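COG3291: FOG: PKD repeat (PDB 1WMX) is the family 30 carbohydrate-binding module of the Clostridium thermocellum protein CelJ, a probable cellulase, and most likely helps that enzyme attach to plant polysaccharides. Local coordinates at residues 63-68 with 157-162; 97-102 with 120-125; 106-111 with 149-154. One frame throughout, in Å; residues are numbered along the deposited sequence.

In the fold
All three contacts lie in the family 30 carbohydrate-binding domain, a beta-sandwich. Interaction 1 pairs strand 64-69 with strand 155-161, inside the five-stranded antiparallel sheet. Interaction 2 pairs strand 101-106 with the edge strand 118-122 of the same sheet. Strands 155-161 and 101-106 are neighbours, so the two contacts touch, with centres about 12 Å apart; a probable hydrogen bond runs from Val101 N to Ser161 O, 2.7 Å. Interaction 3 joins the loops that follow strand 101-106 and precede strand 155-161. Its centre is about 18 Å from that of interaction 1 and about 23 Å from that of interaction 2.

Interaction 1 (63-68 with 157-162); sequences WWISLL and CLVFSK
Leu68 and Phe160 meet on the inner face of the sheet, where CD1 of Leu68 lies 3.8 Å from CE1 of Phe160. The same CD1 touches CD2 of Leu158, whose side chain runs beside that of Leu68 and points the same way. Leu51 and Leu53 of strand 48-55, in the other sheet, pack on this cluster, and Phe172 stacks on the Phe160 ring. On the opposite face, CD2 of Leu67 sits 3.7 Å from CG1 of Val159.

The Trp64 indole closes the row. Its CG stands between the backbone N and the carbonyl carbon (chi1 62°), and the ring lies with one face over the start of Lys162. Lys162 N is over the centre of that face, 3.3 Å above the plane. Lys162 CB makes a CH-pi contact with the five-membered ring, 3.6 Å from its centroid. The aliphatic chain of Lys162 then runs on to Trp63, with CD 3.8 Å from Trp63 CA.

The backbones form an antiparallel ladder. Ser66 and Phe160 exchange two hydrogen bonds, as do Leu68 and Leu158. Lys162 N gives a longer one to Trp64 O, 3.2 Å. Ser66 OG is hydrogen-bonded to Ser23 OG of the next strand. The ladder thus pairs backbone groups that the two strands turn toward each other, while the indole probably helps to screen its last bond from solvent.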
loop_
_atom_site.group_PDB
_atom_site.type_symbol
_atom_site.label_atom_id
_atom_site.label_comp_id
_atom_site.label_asym_id
_atom_site.label_seq_id
_atom_site.Cartn_x
_atom_site.Cartn_y
_atom_site.Cartn_z
ATOM N N TRP B 63 2.313 1.330 -12.859
ATOM C CA TRP B 63 1.543 1.931 -11.772
ATOM C C TRP B 63 1.338 3.446 -11.821
ATOM O O TRP B 63 2.035 4.174 -12.533
ATOM C CB TRP B 63 2.209 1.605 -10.428
ATOM C CG TRP B 63 3.495 2.346 -10.255
ATOM C CD1 TRP B 63 4.704 2.043 -10.819
ATOM C CD2 TRP B 63 3.684 3.577 -9.548
ATOM N NE1 TRP B 63 5.632 3.009 -10.510
ATOM C CE2 TRP B 63 5.032 3.964 -9.730
ATOM C CE3 TRP B 63 2.843 4.393 -8.780
ATOM C CZ2 TRP B 63 5.563 5.135 -9.172
ATOM C CZ3 TRP B 63 3.372 5.558 -8.225
ATOM C CH2 TRP B 63 4.719 5.917 -8.424
ATOM N N TRP B 64 0.356 3.894 -11.042
ATOM C CA TRP B 64 0.034 5.304 -10.873
ATOM C C TRP B 64 -0.891 5.368 -9.676
ATOM O O TRP B 64 -1.713 4.475 -9.462
ATOM C CB TRP B 64 -0.636 5.918 -12.110
ATOM C CG TRP B 64 -1.952 5.334 -12.509
ATOM C CD1 TRP B 64 -2.179 4.466 -13.537
ATOM C CD2 TRP B 64 -3.229 5.596 -11.916
ATOM N NE1 TRP B 64 -3.515 4.176 -13.626
ATOM C CE2 TRP B 64 -4.187 4.853 -12.643
ATOM C CE3 TRP B 64 -3.659 6.386 -10.841
ATOM C CZ2 TRP B 64 -5.553 4.874 -12.333
ATOM C CZ3 TRP B 64 -5.017 6.409 -10.532
ATOM C CH2 TRP B 64 -5.948 5.654 -11.277
ATOM N N ILE B 65 -0.747 6.421 -8.885
ATOM C CA ILE B 65 -1.556 6.575 -7.694
ATOM C C ILE B 65 -1.900 8.036 -7.456
ATOM O O ILE B 65 -1.171 8.927 -7.872
ATOM C CB ILE B 65 -0.794 6.046 -6.474
ATOM C CG1 ILE B 65 -1.704 6.018 -5.253
ATOM C CG2 ILE B 65 0.428 6.925 -6.209
ATOM C CD1 ILE B 65 -1.049 5.396 -4.037
ATOM N N SER B 66 -3.032 8.278 -6.805
ATOM C CA SER B 66 -3.430 9.634 -6.468
ATOM C C SER B 66 -3.867 9.657 -5.012
ATOM O O SER B 66 -4.807 8.953 -4.641
ATOM C CB SER B 66 -4.581 10.113 -7.347
ATOM O OG SER B 66 -4.958 11.433 -6.980
ATOM N N LEU B 67 -3.185 10.447 -4.188
ATOM C CA LEU B 67 -3.538 10.558 -2.776
ATOM C C LEU B 67 -4.121 11.942 -2.502
ATOM O O LEU B 67 -3.488 12.958 -2.772
ATOM C CB LEU B 67 -2.305 10.326 -1.885
ATOM C CG LEU B 67 -1.617 8.953 -1.988
ATOM C CD1 LEU B 67 -0.260 9.001 -1.316
ATOM C CD2 LEU B 67 -2.484 7.885 -1.356
ATOM N N LEU B 68 -5.341 11.972 -1.979
ATOM C CA LEU B 68 -6.006 13.230 -1.650
ATOM C C LEU B 68 -6.196 13.281 -0.132
ATOM O O LEU B 68 -7.012 12.554 0.428
ATOM C CB LEU B 68 -7.355 13.312 -2.364
ATOM C CG LEU B 68 -7.326 13.178 -3.893
ATOM C CD1 LEU B 68 -8.744 13.122 -4.422
ATOM C CD2 LEU B 68 -6.554 14.343 -4.513
ATOM N N CYS B 157 -5.828 9.717 3.831
ATOM C CA CYS B 157 -6.138 10.091 2.459
ATOM C C CYS B 157 -7.106 9.145 1.808
ATOM O O CYS B 157 -7.365 8.042 2.269
ATOM C CB CYS B 157 -4.897 10.040 1.527
ATOM S SG CYS B 157 -3.366 10.831 2.210
ATOM N N LEU B 158 -7.612 9.667 0.887
ATOM C CA LEU B 158 -8.416 8.983 -0.107
ATOM C C LEU B 158 -7.452 8.596 -1.186
ATOM O O LEU B 158 -6.433 9.300 -1.385
ATOM C CB LEU B 158 -9.519 9.940 -0.560
ATOM C CG LEU B 158 -10.126 9.608 -1.918
ATOM C CD1 LEU B 158 -10.942 8.314 -1.919
ATOM C CD2 LEU B 158 -11.078 10.701 -2.413
ATOM N N VAL B 159 -7.776 7.496 -1.847
ATOM C CA VAL B 159 -6.881 6.964 -2.871
ATOM C C VAL B 159 -7.624 6.538 -4.140
ATOM O O VAL B 159 -8.590 5.775 -4.105
ATOM C CB VAL B 159 -6.144 5.758 -2.283
ATOM C CG1 VAL B 159 -4.806 5.495 -2.964
ATOM C CG2 VAL B 159 -5.826 5.926 -0.787
ATOM N N PHE B 160 -6.841 6.858 -5.251
ATOM C CA PHE B 160 -7.231 6.424 -6.599
ATOM C C PHE B 160 -5.987 5.668 -7.051
ATOM O O PHE B 160 -4.864 6.077 -6.741
ATOM C CB PHE B 160 -7.466 7.604 -7.556
ATOM C CG PHE B 160 -8.629 8.478 -7.178
ATOM C CD1 PHE B 160 -8.644 9.823 -7.542
ATOM C CD2 PHE B 160 -9.694 7.968 -6.439
ATOM C CE1 PHE B 160 -9.701 10.652 -7.170
ATOM C CE2 PHE B 160 -10.752 8.787 -6.063
ATOM C CZ PHE B 160 -10.758 10.133 -6.428
ATOM N N SER B 161 -6.169 4.582 -7.790
ATOM C CA SER B 161 -5.021 3.809 -8.217
ATOM C C SER B 161 -5.293 2.944 -9.446
ATOM O O SER B 161 -6.441 2.602 -9.757
ATOM C CB SER B 161 -4.549 2.940 -7.050
ATOM O OG SER B 161 -3.305 2.347 -7.341
ATOM N N LYS B 162 -4.211 2.590 -10.131
ATOM C CA LYS B 162 -4.284 1.786 -11.336
ATOM C C LYS B 162 -5.050 0.490 -11.165
ATOM O O LYS B 162 -4.907 -0.210 -10.164
ATOM C CB LYS B 162 -2.872 1.476 -11.842
ATOM C CG LYS B 162 -2.814 0.499 -13.004
ATOM C CD LYS B 162 -1.381 0.285 -13.449
ATOM C CE LYS B 162 -1.286 -0.744 -14.552
ATOM N NZ LYS B 162 -1.757 -2.078 -14.084
#

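Interaction 2 (97-102 with 120-125); sequences GEDFVI and TTVISN
Ile123 meets Phe100 where the beta hairpin of strands 101-106 and 118-122 gives way to a 3-10 turn. CG2 of Ile123 stands over the centre of the Phe100 ring in a CH-pi contact, 4.2 Å from the centroid. CD1 of the same residue reaches CZ of Phe100 at 3.7 Å. The Phe100 CB points away from 120-125, but with CG between the backbone N and the carbonyl carbon (chi1 50°) the ring comes back to Ile123. Ile102 CG2 packs against Ile123 CB at 4.2 Å. On the other face of the hairpin, Val101 CG1 touches Thr120 CB.

Backbone bonds hold these side chains in place. Ile102 and Thr121 form an antiparallel hydrogen-bonded pair, with Ile102 N 2.8 Å from Thr121 O. Ile123 N bonds to Phe100 O at an almost straight 170°, which continues the pairing into the turn. Beyond them, Phe89 and Ile91 of strand 86-93 pack on Ile123, and Val170 packs on Phe100.

Asp99 also ties down the turn. Its OD2 forms a salt bridge with Arg163, which probably helps to position the carboxylate. Its OD1 accepts the backbone N-H of Ser124, nearly in line with its own C-O bond, at 2.9 Å and a bent angle of 133° at the hydrogen.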
loop_
_atom_site.group_PDB
_atom_site.type_symbol
_atom_site.label_atom_id
_atom_site.label_comp_id
_atom_site.label_asym_id
_atom_site.label_seq_id
_atom_site.Cartn_x
_atom_site.Cartn_y
_atom_site.Cartn_z
ATOM N N GLY B 97 -17.091 3.694 -19.156
ATOM C CA GLY B 97 -16.617 2.380 -18.749
ATOM C C GLY B 97 -15.239 2.452 -18.094
ATOM O O GLY B 97 -14.607 1.422 -17.839
ATOM N N GLU B 98 -14.771 3.666 -17.830
ATOM C CA GLU B 98 -13.472 3.847 -17.164
ATOM C C GLU B 98 -13.548 3.144 -15.813
ATOM O O GLU B 98 -14.598 3.138 -15.164
ATOM C CB GLU B 98 -13.167 5.337 -16.922
ATOM C CG GLU B 98 -12.931 6.152 -18.186
ATOM C CD GLU B 98 -14.217 6.624 -18.831
ATOM O OE1 GLU B 98 -14.159 7.312 -19.897
ATOM O OE2 GLU B 98 -15.339 6.327 -18.298
ATOM N N ASP B 99 -12.447 2.557 -15.392
ATOM C CA ASP B 99 -12.412 1.859 -14.102
ATOM C C ASP B 99 -11.017 1.971 -13.480
ATOM O O ASP B 99 -10.007 2.045 -14.184
ATOM C CB ASP B 99 -12.777 0.390 -14.300
ATOM C CG ASP B 99 -13.014 -0.327 -12.987
ATOM O OD1 ASP B 99 -13.717 0.237 -12.085
ATOM O OD2 ASP B 99 -12.506 -1.479 -12.802
ATOM N N PHE B 100 -10.993 1.986 -12.156
ATOM C CA PHE B 100 -9.735 2.097 -11.401
ATOM C C PHE B 100 -9.991 1.796 -9.921
ATOM O O PHE B 100 -11.135 1.661 -9.483
ATOM C CB PHE B 100 -9.161 3.514 -11.559
ATOM C CG PHE B 100 -10.178 4.612 -11.286
ATOM C CD1 PHE B 100 -10.482 4.967 -9.973
ATOM C CD2 PHE B 100 -10.812 5.266 -12.345
ATOM C CE1 PHE B 100 -11.424 5.967 -9.713
ATOM C CE2 PHE B 100 -11.758 6.267 -12.090
ATOM C CZ PHE B 100 -12.065 6.617 -10.772
ATOM N N VAL B 101 -8.916 1.688 -9.162
ATOM C CA VAL B 101 -9.020 1.389 -7.729
ATOM C C VAL B 101 -9.311 2.656 -6.929
ATOM O O VAL B 101 -8.777 3.726 -7.209
ATOM C CB VAL B 101 -7.731 0.783 -7.215
ATOM C CG1 VAL B 101 -7.847 0.411 -5.734
ATOM C CG2 VAL B 101 -7.360 -0.472 -7.999
ATOM N N ILE B 102 -10.162 2.512 -5.933
ATOM C CA ILE B 102 -10.537 3.633 -5.064
ATOM C C ILE B 102 -10.661 3.123 -3.632
ATOM O O ILE B 102 -11.202 2.039 -3.391
ATOM C CB ILE B 102 -11.874 4.236 -5.527
ATOM C CG1 ILE B 102 -12.283 5.428 -4.646
ATOM C CG2 ILE B 102 -13.007 3.206 -5.488
ATOM C CD1 ILE B 102 -13.428 6.265 -5.220
ATOM N N THR B 120 -9.341 -0.914 -0.127
ATOM C CA THR B 120 -9.733 -0.567 -1.501
ATOM C C THR B 120 -10.833 -1.433 -2.114
ATOM O O THR B 120 -11.220 -2.471 -1.588
ATOM C CB THR B 120 -8.522 -0.715 -2.401
ATOM O OG1 THR B 120 -8.094 -2.076 -2.401
ATOM C CG2 THR B 120 -7.359 0.150 -1.932
ATOM N N THR B 121 -11.299 -0.944 -3.245
ATOM C CA THR B 121 -12.332 -1.591 -4.062
ATOM C C THR B 121 -12.267 -0.945 -5.437
ATOM O O THR B 121 -11.592 0.069 -5.629
ATOM C CB THR B 121 -13.725 -1.397 -3.439
ATOM O OG1 THR B 121 -14.714 -2.000 -4.274
ATOM C CG2 THR B 121 -14.089 0.075 -3.266
ATOM N N VAL B 122 -12.948 -1.524 -6.401
ATOM C CA VAL B 122 -12.958 -0.945 -7.753
ATOM C C VAL B 122 -14.219 -0.114 -7.880
ATOM O O VAL B 122 -15.292 -0.497 -7.406
ATOM C CB VAL B 122 -12.916 -2.036 -8.811
ATOM C CG1 VAL B 122 -11.630 -2.855 -8.701
ATOM C CG2 VAL B 122 -14.102 -2.994 -8.697
ATOM N N ILE B 123 -14.090 1.026 -8.516
ATOM C CA ILE B 123 -15.222 1.934 -8.653
ATOM C C ILE B 123 -16.374 1.308 -9.473
ATOM O O ILE B 123 -17.549 1.651 -9.277
ATOM C CB ILE B 123 -14.785 3.236 -9.303
ATOM C CG1 ILE B 123 -15.922 4.261 -9.263
ATOM C CG2 ILE B 123 -14.350 3.033 -10.753
ATOM C CD1 ILE B 123 -15.483 5.676 -9.585
ATOM N N SER B 124 -16.032 0.394 -10.370
ATOM C CA SER B 124 -17.033 -0.270 -11.224
ATOM C C SER B 124 -18.086 -1.016 -10.382
ATOM O O SER B 124 -19.206 -1.256 -10.842
ATOM C CB SER B 124 -16.357 -1.266 -12.176
ATOM O OG SER B 124 -15.541 -2.177 -11.461
ATOM N N ASN B 125 -17.710 -1.365 -9.162
ATOM C CA ASN B 125 -18.600 -2.083 -8.239
ATOM C C ASN B 125 -19.702 -1.186 -7.698
ATOM O O ASN B 125 -20.629 -1.653 -7.032
ATOM C CB ASN B 125 -17.823 -2.611 -7.032
ATOM C CG ASN B 125 -17.012 -3.834 -7.375
ATOM O OD1 ASN B 125 -16.259 -4.331 -6.531
ATOM N ND2 ASN B 125 -17.132 -4.342 -8.584
#

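Interaction 3 (106-111 with 149-154); sequences DKVYER and GFDPSS
Two loops at one end of the beta-sandwich are joined here through a buried carboxylate, that of Asp106. Asp106 OD1 accepts the backbone N-H of Asp151 on its anti side, at 2.8 Å. Arg111 grips the same carboxylate end-on, NH1 to OD1 and NH2 to OD2, both at 2.9 Å and nearly straight. Ile117 N adds a further bond to OD2, and Arg111 NE bonds to Gly114 O.

The Phe150 ring slides past the carboxylate, the two planes only 9° apart, and its CE1 is 3.6 Å from Asp106 CB. Lys107 N bonds to Ser154 O at 2.9 Å, the one backbone-to-backbone hydrogen bond between the two segments.

The 149-154 loop is braced from within. Asp151 OD1 takes Ser153 N in an Asx turn and also Ser153 OG, while Ser154 OG bonds to OD2. Val108 CG2 packs 3.7 Å from Asp151 CB, crossing that side chain at about a right angle.

Asp106 OD1 therefore has two donors, one from each loop. The paired guanidinium probably offsets the cost of burying this charge and would favour the ionised form of Asp106.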
loop_
_atom_site.group_PDB
_atom_site.type_symbol
_atom_site.label_atom_id
_atom_site.label_comp_id
_atom_site.label_asym_id
_atom_site.label_seq_id
_atom_site.Cartn_x
_atom_site.Cartn_y
_atom_site.Cartn_z
ATOM N N ASP B 106 -4.639 4.857 5.934
ATOM C CA ASP B 106 -4.511 5.356 7.299
ATOM C C ASP B 106 -3.036 5.510 7.628
ATOM O O ASP B 106 -2.173 5.283 6.778
ATOM C CB ASP B 106 -5.161 4.381 8.284
ATOM C CG ASP B 106 -4.315 3.145 8.559
ATOM O OD1 ASP B 106 -4.743 2.264 9.370
ATOM O OD2 ASP B 106 -3.188 2.999 7.979
ATOM N N LYS B 107 -2.781 5.899 8.852
ATOM C CA LYS B 107 -1.419 6.066 9.356
ATOM C C LYS B 107 -1.446 5.820 10.855
ATOM O O LYS B 107 -2.114 6.534 11.602
ATOM C CB LYS B 107 -0.897 7.476 9.058
ATOM C CG LYS B 107 0.554 7.681 9.506
ATOM C CD LYS B 107 1.148 8.998 9.018
ATOM C CE LYS B 107 0.431 10.211 9.599
ATOM N NZ LYS B 107 1.065 11.489 9.230
ATOM N N VAL B 108 -0.722 4.795 11.260
ATOM C CA VAL B 108 -0.616 4.398 12.672
ATOM C C VAL B 108 0.849 4.136 12.984
ATOM O O VAL B 108 1.387 3.076 12.666
ATOM C CB VAL B 108 -1.433 3.133 12.922
ATOM C CG1 VAL B 108 -1.305 2.658 14.370
ATOM C CG2 VAL B 108 -2.919 3.358 12.634
ATOM N N TYR B 109 1.474 5.108 13.607
ATOM C CA TYR B 109 2.905 5.038 13.927
ATOM C C TYR B 109 3.281 3.844 14.829
ATOM O O TYR B 109 4.406 3.341 14.762
ATOM C CB TYR B 109 3.352 6.322 14.620
ATOM C CG TYR B 109 3.325 7.532 13.685
ATOM C CD1 TYR B 109 4.339 7.718 12.742
ATOM C CD2 TYR B 109 2.286 8.462 13.765
ATOM C CE1 TYR B 109 4.313 8.824 11.886
ATOM C CE2 TYR B 109 2.259 9.569 12.911
ATOM C CZ TYR B 109 3.273 9.750 11.972
ATOM O OH TYR B 109 3.253 10.833 11.139
ATOM N N GLU B 110 2.351 3.386 15.630
ATOM C CA GLU B 110 2.659 2.360 16.618
ATOM C C GLU B 110 2.586 0.946 15.938
ATOM O O GLU B 110 3.193 -0.043 16.403
ATOM C CB GLU B 110 1.619 2.454 17.753
ATOM C CG GLU B 110 1.342 3.828 18.384
ATOM C CD GLU B 110 0.693 5.023 17.832
ATOM O OE1 GLU B 110 1.255 6.002 18.284
ATOM O OE2 GLU B 110 -0.283 5.084 16.961
ATOM N N ARG B 111 2.003 0.816 14.726
ATOM C CA ARG B 111 1.941 -0.452 13.965
ATOM C C ARG B 111 3.272 -0.623 13.211
ATOM O O ARG B 111 3.377 -0.313 12.024
ATOM C CB ARG B 111 0.767 -0.366 12.989
ATOM C CG ARG B 111 0.132 -1.699 12.616
ATOM C CD ARG B 111 -1.144 -1.480 11.801
ATOM N NE ARG B 111 -0.906 -0.667 10.604
ATOM C CZ ARG B 111 -1.762 0.211 10.093
ATOM N NH1 ARG B 111 -2.957 0.421 10.669
ATOM N NH2 ARG B 111 -1.483 0.919 8.997
ATOM N N GLY B 149 -5.983 -4.934 9.943
ATOM C CA GLY B 149 -5.114 -3.803 10.401
ATOM C C GLY B 149 -5.616 -2.350 10.193
ATOM O O GLY B 149 -5.295 -1.452 10.976
ATOM N N PHE B 150 -6.378 -2.080 9.165
ATOM C CA PHE B 150 -6.835 -0.686 8.906
ATOM C C PHE B 150 -7.481 -0.068 10.159
ATOM O O PHE B 150 -8.273 -0.709 10.860
ATOM C CB PHE B 150 -7.844 -0.660 7.772
ATOM C CG PHE B 150 -8.167 0.755 7.296
ATOM C CD1 PHE B 150 -7.221 1.487 6.565
ATOM C CD2 PHE B 150 -9.408 1.316 7.595
ATOM C CE1 PHE B 150 -7.526 2.783 6.130
ATOM C CE2 PHE B 150 -9.713 2.611 7.162
ATOM C CZ PHE B 150 -8.773 3.345 6.428
ATOM N N ASP B 151 -7.134 1.217 10.430
ATOM C CA ASP B 151 -7.657 1.942 11.582
ATOM C C ASP B 151 -8.447 3.181 11.150
ATOM O O ASP B 151 -7.877 4.255 10.933
ATOM C CB ASP B 151 -6.501 2.350 12.502
ATOM C CG ASP B 151 -6.966 3.142 13.717
ATOM O OD1 ASP B 151 -8.194 3.276 13.897
ATOM O OD2 ASP B 151 -6.102 3.623 14.491
ATOM N N PRO B 152 -9.779 3.047 11.021
ATOM C CA PRO B 152 -10.623 4.176 10.608
ATOM C C PRO B 152 -10.544 5.437 11.470
ATOM O O PRO B 152 -11.044 6.493 11.078
ATOM C CB PRO B 152 -12.030 3.562 10.557
ATOM C CG PRO B 152 -11.931 2.382 11.492
ATOM C CD PRO B 152 -10.582 1.822 11.173
ATOM N N SER B 153 -9.913 5.344 12.632
ATOM C CA SER B 153 -9.775 6.518 13.482
ATOM C C SER B 153 -8.513 7.299 13.091
ATOM O O SER B 153 -8.276 8.393 13.603
ATOM C CB SER B 153 -9.670 6.109 14.957
ATOM O OG SER B 153 -8.407 5.504 15.221
ATOM N N SER B 154 -7.705 6.736 12.192
ATOM C CA SER B 154 -6.454 7.383 11.767
ATOM C C SER B 154 -6.287 7.527 10.253
ATOM O O SER B 154 -5.198 7.303 9.726
ATOM C CB SER B 154 -5.255 6.605 12.301
ATOM O OG SER B 154 -5.357 6.385 13.693
#